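Local coordinates for protein ricin B lectin (Clostridium thermocellum, PDB 3VSF) that probably acts as an exo-beta-1,3-galactanase, a family 43 glycoside hydrolase joined to a ricin-type beta-trefoil module that binds galactose, at residues 365-370 / 387-392; 374-379 / 412-417; 456-461 / 465-470; 479-484 / 492-497. All blocks are in the same frame, centred on the assembly; numbering follows the deposited sequence.

All four contacts lie in the beta-trefoil module, each joining a strand of the six-strand barrel to one of the hairpin cap. Contacts 3 and 4 are neighbours, with centres about 6 Å apart: strands 467-470 and 479-484 pair, as do 456-461 and 494-498. Contact 1 is centred about 7 Å from the centre of contact 4, whose strands pair with 363-367 and 385-390. Contact 2 stands farther off, its centre about 12 Å from that of contact 1 and 17 Å from that of contact 3. Of the residues known to bind galactose, which is absent from this model, Asn444 is about 5 Å from Ser461 of contact 3, and Asp422 about 10 Å from Asn414 of contact 2, side chain to side chain.

Contact 1: residues 365-370 / 387-392; sequences LVNKNS and IVQWTD
Asn367 and Gln389 mark the closest backbone approach, yet their CA atoms stay 8.2 Å apart, so the two strand ends meet through side chains alone. After Asn367 the strand gives way to a turn, 368-370, with helical backbone angles, which brings Ser370 round to face Gln389. The one bond across the gap runs from Ser370 OG to Gln389 OE1 at 2.6 Å. The hydroxyl approaches from above the carbonyl plane, 36° out of it, with a C=O...OG angle of 128°. Gln389 reaches it because its chain leaves CA with CG between the backbone N and carbonyl carbon (chi1 71°) and then runs extended. At the other end of the amide, NE2 of Gln389 donates to the backbone O of Glu476, so both ends are tied and the amide's rotation is fixed. Ser370 OG also bonds the backbone N of Lys372. Val470, on hairpin strand 467-470, touches the side chains of both Asn367 and Gln389. Strand 363-367 belongs to the six-strand barrel and strand 385-390 to the hairpins that cap it, the two layers of the ricin-type beta-trefoil.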
loop_
_atom_site.group_PDB
_atom_site.type_symbol
_atom_site.label_atom_id
_atom_site.label_comp_id
_atom_site.label_asym_id
_atom_site.label_seq_id
_atom_site.Cartn_x
_atom_site.Cartn_y
_atom_site.Cartn_z
ATOM N N LEU A 365 -1.887 13.500 -28.247
ATOM C CA LEU A 365 -0.911 12.854 -29.119
ATOM C C LEU A 365 -1.510 12.583 -30.494
ATOM O O LEU A 365 -2.311 11.666 -30.663
ATOM C CB LEU A 365 -0.395 11.562 -28.485
ATOM C CG LEU A 365 0.477 11.758 -27.242
ATOM C CD1 LEU A 365 0.857 10.425 -26.624
ATOM C CD2 LEU A 365 1.720 12.561 -27.594
ATOM N N VAL A 366 -1.111 13.389 -31.473
ATOM C CA VAL A 366 -1.676 13.307 -32.814
ATOM C C VAL A 366 -0.785 12.503 -33.755
ATOM O O VAL A 366 0.394 12.810 -33.922
ATOM C CB VAL A 366 -1.887 14.709 -33.413
ATOM C CG1 VAL A 366 -2.681 14.617 -34.704
ATOM C CG2 VAL A 366 -2.592 15.610 -32.412
ATOM N N ASN A 367 -1.360 11.474 -34.369
ATOM C CA ASN A 367 -0.633 10.643 -35.319
ATOM C C ASN A 367 -0.387 11.380 -36.633
ATOM O O ASN A 367 -1.276 12.054 -37.152
ATOM C CB ASN A 367 -1.395 9.342 -35.584
ATOM C CG ASN A 367 -0.599 8.362 -36.426
ATOM O OD1 ASN A 367 0.624 8.278 -36.311
ATOM N ND2 ASN A 367 -1.292 7.619 -37.282
ATOM N N LYS A 368 0.825 11.254 -37.163
ATOM C CA LYS A 368 1.194 11.934 -38.400
ATOM C C LYS A 368 0.411 11.401 -39.594
ATOM O O LYS A 368 -0.110 12.171 -40.399
ATOM C CB LYS A 368 2.698 11.803 -38.658
ATOM C CG LYS A 368 3.147 12.346 -40.006
ATOM C CD LYS A 368 2.768 13.808 -40.172
ATOM C CE LYS A 368 3.169 14.334 -41.542
ATOM N NZ LYS A 368 2.751 15.751 -41.738
ATOM N N ASN A 369 0.324 10.079 -39.698
ATOM C CA ASN A 369 -0.317 9.441 -40.843
ATOM C C ASN A 369 -1.840 9.550 -40.849
ATOM O O ASN A 369 -2.440 9.870 -41.874
ATOM C CB ASN A 369 0.103 7.973 -40.940
ATOM C CG ASN A 369 -0.630 7.230 -42.040
ATOM O OD1 ASN A 369 -0.306 7.368 -43.219
ATOM N ND2 ASN A 369 -1.621 6.433 -41.658
ATOM N N SER A 370 -2.461 9.282 -39.705
ATOM C CA SER A 370 -3.919 9.236 -39.626
ATOM C C SER A 370 -4.530 10.582 -39.253
ATOM O O SER A 370 -5.642 10.903 -39.668
ATOM C CB SER A 370 -4.364 8.175 -38.618
ATOM O OG SER A 370 -3.988 8.535 -37.300
ATOM N N ILE A 387 -5.988 0.728 -25.804
ATOM C CA ILE A 387 -5.668 2.057 -26.310
ATOM C C ILE A 387 -5.877 2.116 -27.818
ATOM O O ILE A 387 -5.340 1.295 -28.561
ATOM C CB ILE A 387 -4.215 2.455 -25.988
ATOM C CG1 ILE A 387 -4.001 2.511 -24.474
ATOM C CG2 ILE A 387 -3.879 3.796 -26.616
ATOM C CD1 ILE A 387 -4.876 3.527 -23.770
ATOM N N VAL A 388 -6.661 3.090 -28.266
ATOM C CA VAL A 388 -6.962 3.238 -29.684
ATOM C C VAL A 388 -6.780 4.680 -30.136
ATOM O O VAL A 388 -6.712 5.593 -29.316
ATOM C CB VAL A 388 -8.406 2.806 -30.001
ATOM C CG1 VAL A 388 -8.618 1.345 -29.635
ATOM C CG2 VAL A 388 -9.396 3.693 -29.264
ATOM N N GLN A 389 -6.697 4.880 -31.448
ATOM C CA GLN A 389 -6.659 6.222 -32.010
ATOM C C GLN A 389 -8.080 6.669 -32.324
ATOM O O GLN A 389 -8.919 5.860 -32.724
ATOM C CB GLN A 389 -5.807 6.263 -33.280
ATOM C CG GLN A 389 -6.438 5.567 -34.477
ATOM C CD GLN A 389 -5.700 5.849 -35.771
ATOM O OE1 GLN A 389 -4.647 6.486 -35.771
ATOM N NE2 GLN A 389 -6.251 5.375 -36.881
ATOM N N TRP A 390 -8.353 7.955 -32.135
ATOM C CA TRP A 390 -9.684 8.486 -32.393
ATOM C C TRP A 390 -9.610 9.927 -32.879
ATOM O O TRP A 390 -8.580 10.586 -32.742
ATOM C CB TRP A 390 -10.548 8.398 -31.135
ATOM C CG TRP A 390 -12.017 8.364 -31.421
ATOM C CD1 TRP A 390 -12.860 9.431 -31.521
ATOM C CD2 TRP A 390 -12.817 7.198 -31.647
ATOM N NE1 TRP A 390 -14.136 9.003 -31.795
ATOM C CE2 TRP A 390 -14.137 7.635 -31.877
ATOM C CE3 TRP A 390 -12.546 5.826 -31.677
ATOM C CZ2 TRP A 390 -15.182 6.750 -32.133
ATOM C CZ3 TRP A 390 -13.585 4.950 -31.930
ATOM C CH2 TRP A 390 -14.886 5.415 -32.155
ATOM N N THR A 391 -10.710 10.409 -33.448
ATOM C CA THR A 391 -10.771 11.772 -33.958
ATOM C C THR A 391 -10.694 12.784 -32.820
ATOM O O THR A 391 -11.345 12.621 -31.787
ATOM C CB THR A 391 -12.062 12.016 -34.763
ATOM O OG1 THR A 391 -12.146 11.072 -35.837
ATOM C CG2 THR A 391 -12.078 13.426 -35.330
ATOM N N ASP A 392 -9.891 13.826 -33.015
ATOM C CA ASP A 392 -9.751 14.883 -32.023
ATOM C C ASP A 392 -11.110 15.501 -31.713
ATOM O O ASP A 392 -11.639 16.282 -32.503
ATOM C CB ASP A 392 -8.788 15.960 -32.529
ATOM C CG ASP A 392 -8.433 16.978 -31.460
ATOM O OD1 ASP A 392 -9.235 17.166 -30.522
ATOM O OD2 ASP A 392 -7.350 17.591 -31.562
#

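Contact 2: residues 374-379 / 412-417; sequences LDVLDG and IVNVKS
Lys416 stretches across to Gly379, its chain almost fully extended: CG is anti to the backbone N (chi1 -176°) and every later torsion is close to 180°. CB and CG only carry the chain outward from the turn. CD is the first atom to come near, 3.6 Å from Gly379 O, and CE follows closer to the same oxygen. At the tip, NZ donates to Gly379 O at 2.7 Å, lying in the carbonyl plane. That carbonyl follows a type II beta turn closed by Gly379 N bonding Val376 O, so the lysine pins the loop at the end of the strand. Deeper in, Val376 CG2 rests 3.6 Å from Asn414 ND2, a van der Waals touch of a methyl on an amide nitrogen that donates to the backbone O of Ser397. OD1 of Asn414 turns back on its own segment and takes the N-H of Ser417 at 3.1 Å, on a lone pair with an N-H...O angle of 154°. This Asx motif shapes the turn from which Lys416 projects. Strand 373-376 lies beside 385-390, whose Ala385 and Ile387 back Val376. Strand 409-414 pairs with 400-404, and Gln436 of strand 432-437 touches both Val376 and Asn414.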
loop_
_atom_site.group_PDB
_atom_site.type_symbol
_atom_site.label_atom_id
_atom_site.label_comp_id
_atom_site.label_asym_id
_atom_site.label_seq_id
_atom_site.Cartn_x
_atom_site.Cartn_y
_atom_site.Cartn_z
ATOM N N LEU A 374 -4.272 9.936 -29.666
ATOM C CA LEU A 374 -4.231 8.832 -28.715
ATOM C C LEU A 374 -5.438 8.888 -27.786
ATOM O O LEU A 374 -5.738 9.933 -27.205
ATOM C CB LEU A 374 -2.937 8.871 -27.903
ATOM C CG LEU A 374 -2.521 7.541 -27.274
ATOM C CD1 LEU A 374 -2.289 6.504 -28.360
ATOM C CD2 LEU A 374 -1.277 7.712 -26.419
ATOM N N ASP A 375 -6.127 7.760 -27.648
ATOM C CA ASP A 375 -7.371 7.713 -26.891
ATOM C C ASP A 375 -7.558 6.349 -26.233
ATOM O O ASP A 375 -6.797 5.415 -26.491
ATOM C CB ASP A 375 -8.554 8.018 -27.817
ATOM C CG ASP A 375 -9.863 8.177 -27.068
ATOM O OD1 ASP A 375 -9.846 8.726 -25.948
ATOM O OD2 ASP A 375 -10.912 7.754 -27.600
ATOM N N VAL A 376 -8.565 6.242 -25.374
ATOM C CA VAL A 376 -8.918 4.971 -24.756
ATOM C C VAL A 376 -10.212 4.453 -25.371
ATOM O O VAL A 376 -11.157 5.214 -25.571
ATOM C CB VAL A 376 -9.099 5.110 -23.231
ATOM C CG1 VAL A 376 -9.553 3.793 -22.626
ATOM C CG2 VAL A 376 -7.807 5.582 -22.584
ATOM N N LEU A 377 -10.251 3.160 -25.678
ATOM C CA LEU A 377 -11.431 2.557 -26.290
ATOM C C LEU A 377 -12.692 2.859 -25.489
ATOM O O LEU A 377 -12.745 2.622 -24.281
ATOM C CB LEU A 377 -11.252 1.046 -26.442
ATOM C CG LEU A 377 -12.436 0.302 -27.067
ATOM C CD1 LEU A 377 -12.808 0.916 -28.409
ATOM C CD2 LEU A 377 -12.131 -1.182 -27.216
ATOM N N ASP A 378 -13.705 3.385 -26.172
ATOM C CA ASP A 378 -14.974 3.736 -25.539
ATOM C C ASP A 378 -14.781 4.719 -24.390
ATOM O O ASP A 378 -15.630 4.825 -23.506
ATOM C CB ASP A 378 -15.698 2.480 -25.045
ATOM C CG ASP A 378 -16.144 1.579 -26.181
ATOM O OD1 ASP A 378 -16.497 2.105 -27.257
ATOM O OD2 ASP A 378 -16.141 0.343 -25.998
ATOM N N GLY A 379 -13.664 5.439 -24.413
ATOM C CA GLY A 379 -13.343 6.390 -23.363
ATOM C C GLY A 379 -13.495 5.784 -21.982
ATOM O O GLY A 379 -13.900 6.462 -21.037
ATOM N N ILE A 412 3.228 8.450 -19.341
ATOM C CA ILE A 412 2.088 9.003 -20.056
ATOM C C ILE A 412 0.801 8.591 -19.351
ATOM O O ILE A 412 0.349 7.454 -19.482
ATOM C CB ILE A 412 2.053 8.535 -21.521
ATOM C CG1 ILE A 412 3.383 8.848 -22.209
ATOM C CG2 ILE A 412 0.898 9.190 -22.264
ATOM C CD1 ILE A 412 3.428 8.446 -23.667
ATOM N N VAL A 413 0.218 9.519 -18.600
ATOM C CA VAL A 413 -0.948 9.219 -17.777
ATOM C C VAL A 413 -2.225 9.818 -18.356
ATOM O O VAL A 413 -2.258 10.990 -18.725
ATOM C CB VAL A 413 -0.765 9.737 -16.336
ATOM C CG1 VAL A 413 -1.905 9.255 -15.449
ATOM C CG2 VAL A 413 0.574 9.289 -15.777
ATOM N N ASN A 414 -3.274 9.006 -18.430
ATOM C CA ASN A 414 -4.570 9.472 -18.906
ATOM C C ASN A 414 -5.191 10.426 -17.895
ATOM O O ASN A 414 -4.971 10.293 -16.692
ATOM C CB ASN A 414 -5.500 8.283 -19.164
ATOM C CG ASN A 414 -6.715 8.659 -19.992
ATOM O OD1 ASN A 414 -7.793 8.913 -19.456
ATOM N ND2 ASN A 414 -6.544 8.690 -21.309
ATOM N N VAL A 415 -5.960 11.395 -18.379
ATOM C CA VAL A 415 -6.580 12.377 -17.497
ATOM C C VAL A 415 -7.893 11.865 -16.913
ATOM O O VAL A 415 -8.096 11.906 -15.699
ATOM C CB VAL A 415 -6.817 13.720 -18.211
ATOM C CG1 VAL A 415 -7.664 14.639 -17.346
ATOM C CG2 VAL A 415 -5.488 14.376 -18.556
ATOM N N LYS A 416 -8.779 11.383 -17.778
ATOM C CA LYS A 416 -10.065 10.855 -17.336
ATOM C C LYS A 416 -9.873 9.718 -16.336
ATOM O O LYS A 416 -10.665 9.551 -15.409
ATOM C CB LYS A 416 -10.895 10.381 -18.530
ATOM C CG LYS A 416 -12.285 9.901 -18.156
ATOM C CD LYS A 416 -13.085 9.496 -19.381
ATOM C CE LYS A 416 -14.462 8.986 -18.987
ATOM N NZ LYS A 416 -15.288 8.632 -20.173
ATOM N N SER A 417 -8.815 8.939 -16.534
ATOM C CA SER A 417 -8.451 7.876 -15.605
ATOM C C SER A 417 -6.966 7.972 -15.285
ATOM O O SER A 417 -6.139 8.080 -16.189
ATOM C CB SER A 417 -8.777 6.503 -16.197
ATOM O OG SER A 417 -8.036 6.273 -17.382
#

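Contact 3: residues 456-461 / 465-470; sequences YYKISS and GKLIDV
Ser460 and Leu467 form a single beta bridge with their CA atoms 4.2 Å apart, a non-hydrogen-bonded pair flanked by two backbone bonds. Ile468 N donates to Ile459 O at 2.9 Å, and Ser461 N donates to Lys466 O at 3.0 Å with an N-H...O angle of 169°. CA-H groups of Leu467 and Ser460 lean on the same two oxygens. The strands diverge at once, their directions 111° apart, and side chains fill the fork. The two methyls of Leu467 spread along one face of the first strand, CD1 3.7 Å from Lys458 CD and CD2 3.5 Å from Ser460 CB. On the buried side, Ile459 CG2 meets Ile468 CD1 at 3.5 Å; chi1 of -61° sets CG1 of Ile468 beside its own backbone N and sends the chain toward Ile459. In the beta-trefoil this is where barrel strand 456-461 hands over to the hairpin strand 467-470 after a short loop. Trp447 packs against both isoleucines from the adjoining barrel strand. Farther out, Lys458 NZ forms a salt bridge with Asp486 and Lys466 NZ bonds Ser485 OG, while Asn444, known to bind galactose, lies about 5 Å from Ser461, side chain to side chain.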
loop_
_atom_site.group_PDB
_atom_site.type_symbol
_atom_site.label_atom_id
_atom_site.label_comp_id
_atom_site.label_asym_id
_atom_site.label_seq_id
_atom_site.Cartn_x
_atom_site.Cartn_y
_atom_site.Cartn_z
ATOM N N TYR A 456 7.229 16.556 -34.187
ATOM C CA TYR A 456 6.874 15.143 -34.105
ATOM C C TYR A 456 7.946 14.343 -33.371
ATOM O O TYR A 456 9.131 14.673 -33.433
ATOM C CB TYR A 456 6.633 14.562 -35.501
ATOM C CG TYR A 456 5.289 14.928 -36.091
ATOM C CD1 TYR A 456 4.166 14.151 -35.840
ATOM C CD2 TYR A 456 5.143 16.049 -36.899
ATOM C CE1 TYR A 456 2.935 14.479 -36.376
ATOM C CE2 TYR A 456 3.914 16.385 -37.440
ATOM C CZ TYR A 456 2.814 15.596 -37.174
ATOM O OH TYR A 456 1.591 15.928 -37.709
ATOM N N TYR A 457 7.522 13.292 -32.677
ATOM C CA TYR A 457 8.437 12.474 -31.890
ATOM C C TYR A 457 8.258 10.985 -32.165
ATOM O O TYR A 457 7.211 10.552 -32.650
ATOM C CB TYR A 457 8.229 12.724 -30.394
ATOM C CG TYR A 457 8.412 14.160 -29.957
ATOM C CD1 TYR A 457 9.664 14.645 -29.602
ATOM C CD2 TYR A 457 7.329 15.027 -29.883
ATOM C CE1 TYR A 457 9.834 15.954 -29.197
ATOM C CE2 TYR A 457 7.489 16.339 -29.479
ATOM C CZ TYR A 457 8.744 16.797 -29.137
ATOM O OH TYR A 457 8.909 18.104 -28.734
ATOM N N LYS A 458 9.293 10.210 -31.852
ATOM C CA LYS A 458 9.190 8.757 -31.820
ATOM C C LYS A 458 9.195 8.307 -30.365
ATOM O O LYS A 458 10.223 8.373 -29.691
ATOM C CB LYS A 458 10.347 8.102 -32.578
ATOM C CG LYS A 458 10.292 8.284 -34.087
ATOM C CD LYS A 458 11.361 7.455 -34.784
ATOM C CE LYS A 458 12.754 7.831 -34.304
ATOM N NZ LYS A 458 13.811 7.017 -34.967
ATOM N N ILE A 459 8.041 7.860 -29.882
ATOM C CA ILE A 459 7.899 7.474 -28.484
ATOM C C ILE A 459 8.229 5.999 -28.279
ATOM O O ILE A 459 7.419 5.124 -28.586
ATOM C CB ILE A 459 6.478 7.762 -27.971
ATOM C CG1 ILE A 459 6.030 9.157 -28.415
ATOM C CG2 ILE A 459 6.421 7.628 -26.458
ATOM C CD1 ILE A 459 4.600 9.486 -28.054
ATOM N N SER A 460 9.421 5.733 -27.756
ATOM C CA SER A 460 9.893 4.364 -27.574
ATOM C C SER A 460 9.766 3.896 -26.129
ATOM O O SER A 460 10.000 4.660 -25.192
ATOM C CB SER A 460 11.347 4.235 -28.034
ATOM O OG SER A 460 12.192 5.113 -27.310
ATOM N N SER A 461 9.395 2.631 -25.959
ATOM C CA SER A 461 9.288 2.035 -24.635
ATOM C C SER A 461 10.677 1.796 -24.055
ATOM O O SER A 461 11.650 1.650 -24.794
ATOM C CB SER A 461 8.510 0.720 -24.699
ATOM O OG SER A 461 8.343 0.159 -23.409
ATOM N N GLY A 465 12.307 -0.852 -26.456
ATOM C CA GLY A 465 12.700 0.239 -27.328
ATOM C C GLY A 465 11.801 0.420 -28.536
ATOM O O GLY A 465 12.017 1.319 -29.349
ATOM N N LYS A 466 10.790 -0.433 -28.660
ATOM C CA LYS A 466 9.855 -0.343 -29.774
ATOM C C LYS A 466 8.931 0.859 -29.608
ATOM O O LYS A 466 8.645 1.286 -28.490
ATOM C CB LYS A 466 9.051 -1.638 -29.912
ATOM C CG LYS A 466 9.915 -2.872 -30.104
ATOM C CD LYS A 466 9.075 -4.104 -30.404
ATOM C CE LYS A 466 9.938 -5.355 -30.456
ATOM N NZ LYS A 466 11.086 -5.210 -31.392
ATOM N N LEU A 467 8.466 1.402 -30.728
ATOM C CA LEU A 467 7.719 2.655 -30.720
ATOM C C LEU A 467 6.215 2.450 -30.582
ATOM O O LEU A 467 5.691 1.381 -30.891
ATOM C CB LEU A 467 8.003 3.443 -32.002
ATOM C CG LEU A 467 9.458 3.503 -32.464
ATOM C CD1 LEU A 467 9.581 4.350 -33.723
ATOM C CD2 LEU A 467 10.352 4.043 -31.362
ATOM N N ILE A 468 5.530 3.488 -30.111
ATOM C CA ILE A 468 4.075 3.513 -30.123
ATOM C C ILE A 468 3.621 3.538 -31.574
ATOM O O ILE A 468 4.016 4.418 -32.339
ATOM C CB ILE A 468 3.526 4.748 -29.391
ATOM C CG1 ILE A 468 3.974 4.744 -27.929
ATOM C CG2 ILE A 468 2.008 4.798 -29.489
ATOM C CD1 ILE A 468 3.429 5.898 -27.119
ATOM N N ASP A 469 2.792 2.572 -31.952
ATOM C CA ASP A 469 2.469 2.355 -33.356
ATOM C C ASP A 469 0.972 2.147 -33.568
ATOM O O ASP A 469 0.318 1.452 -32.793
ATOM C CB ASP A 469 3.244 1.137 -33.868
ATOM C CG ASP A 469 3.186 0.989 -35.375
ATOM O OD1 ASP A 469 2.165 1.374 -35.980
ATOM O OD2 ASP A 469 4.165 0.478 -35.959
ATOM N N VAL A 470 0.435 2.757 -34.621
ATOM C CA VAL A 470 -0.941 2.505 -35.029
ATOM C C VAL A 470 -0.979 1.262 -35.912
ATOM O O VAL A 470 -0.410 1.251 -37.004
ATOM C CB VAL A 470 -1.535 3.695 -35.802
ATOM C CG1 VAL A 470 -2.994 3.431 -36.142
ATOM C CG2 VAL A 470 -1.397 4.977 -34.996
#

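Contact 4: residues 479-484 / 492-497; sequences GIIQQW and QHWKLV
Ile481 and Trp494 make the apolar part of this contact. The two side chains advance from opposite directions, and Ile481 CD1 arrives at the edge of the indole, near its plane, 3.5 Å from CH2 and 4.0 Å from CZ2 of Trp494. A second van der Waals contact lies toward the end of strand 479-484, where Gln492 NE2 stands 3.7 Å from Trp484 CD1; the amide meets the ring obliquely, the planes 47° apart. Gln492-His493-Trp494 reads as the QxW signature of ricin-type beta-trefoils, whose glutamine and tryptophan both face the hairpin layer here. The polar interactions are hydrogen bonds that tie these two to their neighbours. Gln492 NE2 donates to Asp469 OD2 and to the backbone O of Ser485, and its OE1 takes the N-H of Ala487, so the extended glutamine is gripped at both ends of its amide; Trp494 NE1 donates to Ile468 O, which fixes the rotation of the buried ring. Trp484 is exposed in the assembly but touches a crystal neighbour, and a glycerol, probably from the crystallisation liquor, lies about 4 Å from its side chain.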
loop_
_atom_site.group_PDB
_atom_site.type_symbol
_atom_site.label_atom_id
_atom_site.label_comp_id
_atom_site.label_asym_id
_atom_site.label_seq_id
_atom_site.Cartn_x
_atom_site.Cartn_y
_atom_site.Cartn_z
ATOM N N GLY A 479 -8.661 2.541 -34.370
ATOM C CA GLY A 479 -7.418 1.902 -34.760
ATOM C C GLY A 479 -6.608 1.490 -33.547
ATOM O O GLY A 479 -6.331 2.308 -32.670
ATOM N N ILE A 480 -6.230 0.218 -33.492
ATOM C CA ILE A 480 -5.501 -0.312 -32.348
ATOM C C ILE A 480 -4.109 0.296 -32.230
ATOM O O ILE A 480 -3.335 0.288 -33.186
ATOM C CB ILE A 480 -5.370 -1.848 -32.411
ATOM C CG1 ILE A 480 -6.737 -2.516 -32.256
ATOM C CG2 ILE A 480 -4.419 -2.344 -31.334
ATOM C CD1 ILE A 480 -7.595 -2.465 -33.504
ATOM N N ILE A 481 -3.799 0.828 -31.052
ATOM C CA ILE A 481 -2.461 1.334 -30.770
ATOM C C ILE A 481 -1.609 0.212 -30.194
ATOM O O ILE A 481 -2.005 -0.448 -29.234
ATOM C CB ILE A 481 -2.494 2.512 -29.783
ATOM C CG1 ILE A 481 -3.334 3.656 -30.355
ATOM C CG2 ILE A 481 -1.083 2.989 -29.480
ATOM C CD1 ILE A 481 -2.834 4.172 -31.685
ATOM N N GLN A 482 -0.439 -0.003 -30.783
ATOM C CA GLN A 482 0.397 -1.137 -30.415
ATOM C C GLN A 482 1.867 -0.767 -30.273
ATOM O O GLN A 482 2.234 0.408 -30.240
ATOM C CB GLN A 482 0.259 -2.251 -31.454
ATOM C CG GLN A 482 0.809 -1.877 -32.823
ATOM C CD GLN A 482 0.623 -2.975 -33.853
ATOM O OE1 GLN A 482 -0.161 -3.902 -33.655
ATOM N NE2 GLN A 482 1.348 -2.873 -34.961
ATOM N N GLN A 483 2.700 -1.798 -30.195
ATOM C CA GLN A 483 4.137 -1.648 -30.055
ATOM C C GLN A 483 4.793 -2.257 -31.287
ATOM O O GLN A 483 4.410 -3.343 -31.722
ATOM C CB GLN A 483 4.597 -2.380 -28.795
ATOM C CG GLN A 483 6.052 -2.182 -28.428
ATOM C CD GLN A 483 6.453 -3.016 -27.228
ATOM O OE1 GLN A 483 6.930 -2.491 -26.221
ATOM N NE2 GLN A 483 6.258 -4.327 -27.327
ATOM N N TRP A 484 5.773 -1.565 -31.858
ATOM C CA TRP A 484 6.415 -2.052 -33.075
ATOM C C TRP A 484 7.809 -1.464 -33.260
ATOM O O TRP A 484 8.095 -0.361 -32.797
ATOM C CB TRP A 484 5.546 -1.730 -34.292
ATOM C CG TRP A 484 5.834 -2.583 -35.490
ATOM C CD1 TRP A 484 6.824 -2.397 -36.410
ATOM C CD2 TRP A 484 5.116 -3.752 -35.903
ATOM N NE1 TRP A 484 6.770 -3.380 -37.369
ATOM C CE2 TRP A 484 5.729 -4.224 -37.080
ATOM C CE3 TRP A 484 4.016 -4.446 -35.392
ATOM C CZ2 TRP A 484 5.280 -5.358 -37.752
ATOM C CZ3 TRP A 484 3.571 -5.572 -36.060
ATOM C CH2 TRP A 484 4.202 -6.016 -37.227
ATOM N N GLN A 492 4.057 5.819 -36.997
ATOM C CA GLN A 492 4.827 5.687 -35.767
ATOM C C GLN A 492 5.265 7.051 -35.247
ATOM O O GLN A 492 5.915 7.150 -34.206
ATOM C CB GLN A 492 6.053 4.805 -36.002
ATOM C CG GLN A 492 5.724 3.392 -36.449
ATOM C CD GLN A 492 6.963 2.575 -36.751
ATOM O OE1 GLN A 492 8.034 3.124 -37.010
ATOM N NE2 GLN A 492 6.824 1.255 -36.717
ATOM N N HIS A 493 4.908 8.101 -35.979
ATOM C CA HIS A 493 5.283 9.461 -35.604
ATOM C C HIS A 493 4.110 10.196 -34.962
ATOM O O HIS A 493 3.002 10.201 -35.497
ATOM C CB HIS A 493 5.790 10.230 -36.826
ATOM C CG HIS A 493 6.960 9.583 -37.503
ATOM N ND1 HIS A 493 7.522 10.084 -38.657
ATOM C CD2 HIS A 493 7.672 8.477 -37.188
ATOM C CE1 HIS A 493 8.530 9.314 -39.024
ATOM N NE2 HIS A 493 8.644 8.331 -38.150
ATOM N N TRP A 494 4.361 10.814 -33.812
ATOM C CA TRP A 494 3.306 11.485 -33.060
ATOM C C TRP A 494 3.676 12.928 -32.728
ATOM O O TRP A 494 4.826 13.227 -32.410
ATOM C CB TRP A 494 3.006 10.717 -31.772
ATOM C CG TRP A 494 2.607 9.294 -32.004
ATOM C CD1 TRP A 494 3.440 8.238 -32.233
ATOM C CD2 TRP A 494 1.275 8.767 -32.030
ATOM N NE1 TRP A 494 2.710 7.087 -32.401
ATOM C CE2 TRP A 494 1.378 7.385 -32.281
ATOM C CE3 TRP A 494 0.007 9.330 -31.865
ATOM C CZ2 TRP A 494 0.261 6.558 -32.372
ATOM C CZ3 TRP A 494 -1.101 8.507 -31.957
ATOM C CH2 TRP A 494 -0.967 7.137 -32.207
ATOM N N LYS A 495 2.691 13.818 -32.804
ATOM C CA LYS A 495 2.897 15.219 -32.459
ATOM C C LYS A 495 2.322 15.541 -31.085
ATOM O O LYS A 495 1.185 15.184 -30.777
ATOM C CB LYS A 495 2.281 16.138 -33.518
ATOM C CG LYS A 495 2.134 17.583 -33.062
ATOM C CD LYS A 495 1.822 18.520 -34.219
ATOM C CE LYS A 495 3.052 18.760 -35.083
ATOM N NZ LYS A 495 2.811 19.800 -36.124
ATOM N N LEU A 496 3.119 16.217 -30.264
ATOM C CA LEU A 496 2.692 16.607 -28.926
ATOM C C LEU A 496 2.027 17.981 -28.972
ATOM O O LEU A 496 2.672 18.980 -29.289
ATOM C CB LEU A 496 3.892 16.627 -27.978
ATOM C CG LEU A 496 3.602 16.749 -26.481
ATOM C CD1 LEU A 496 2.763 15.575 -26.006
ATOM C CD2 LEU A 496 4.899 16.835 -25.692
ATOM N N VAL A 497 0.736 18.025 -28.655
ATOM C CA VAL A 497 -0.031 19.263 -28.748
ATOM C C VAL A 497 -0.644 19.675 -27.411
ATOM O O VAL A 497 -1.452 18.945 -26.837
ATOM C CB VAL A 497 -1.159 19.143 -29.792
ATOM C CG1 VAL A 497 -2.023 20.395 -29.789
ATOM C CG2 VAL A 497 -0.577 18.892 -31.174
#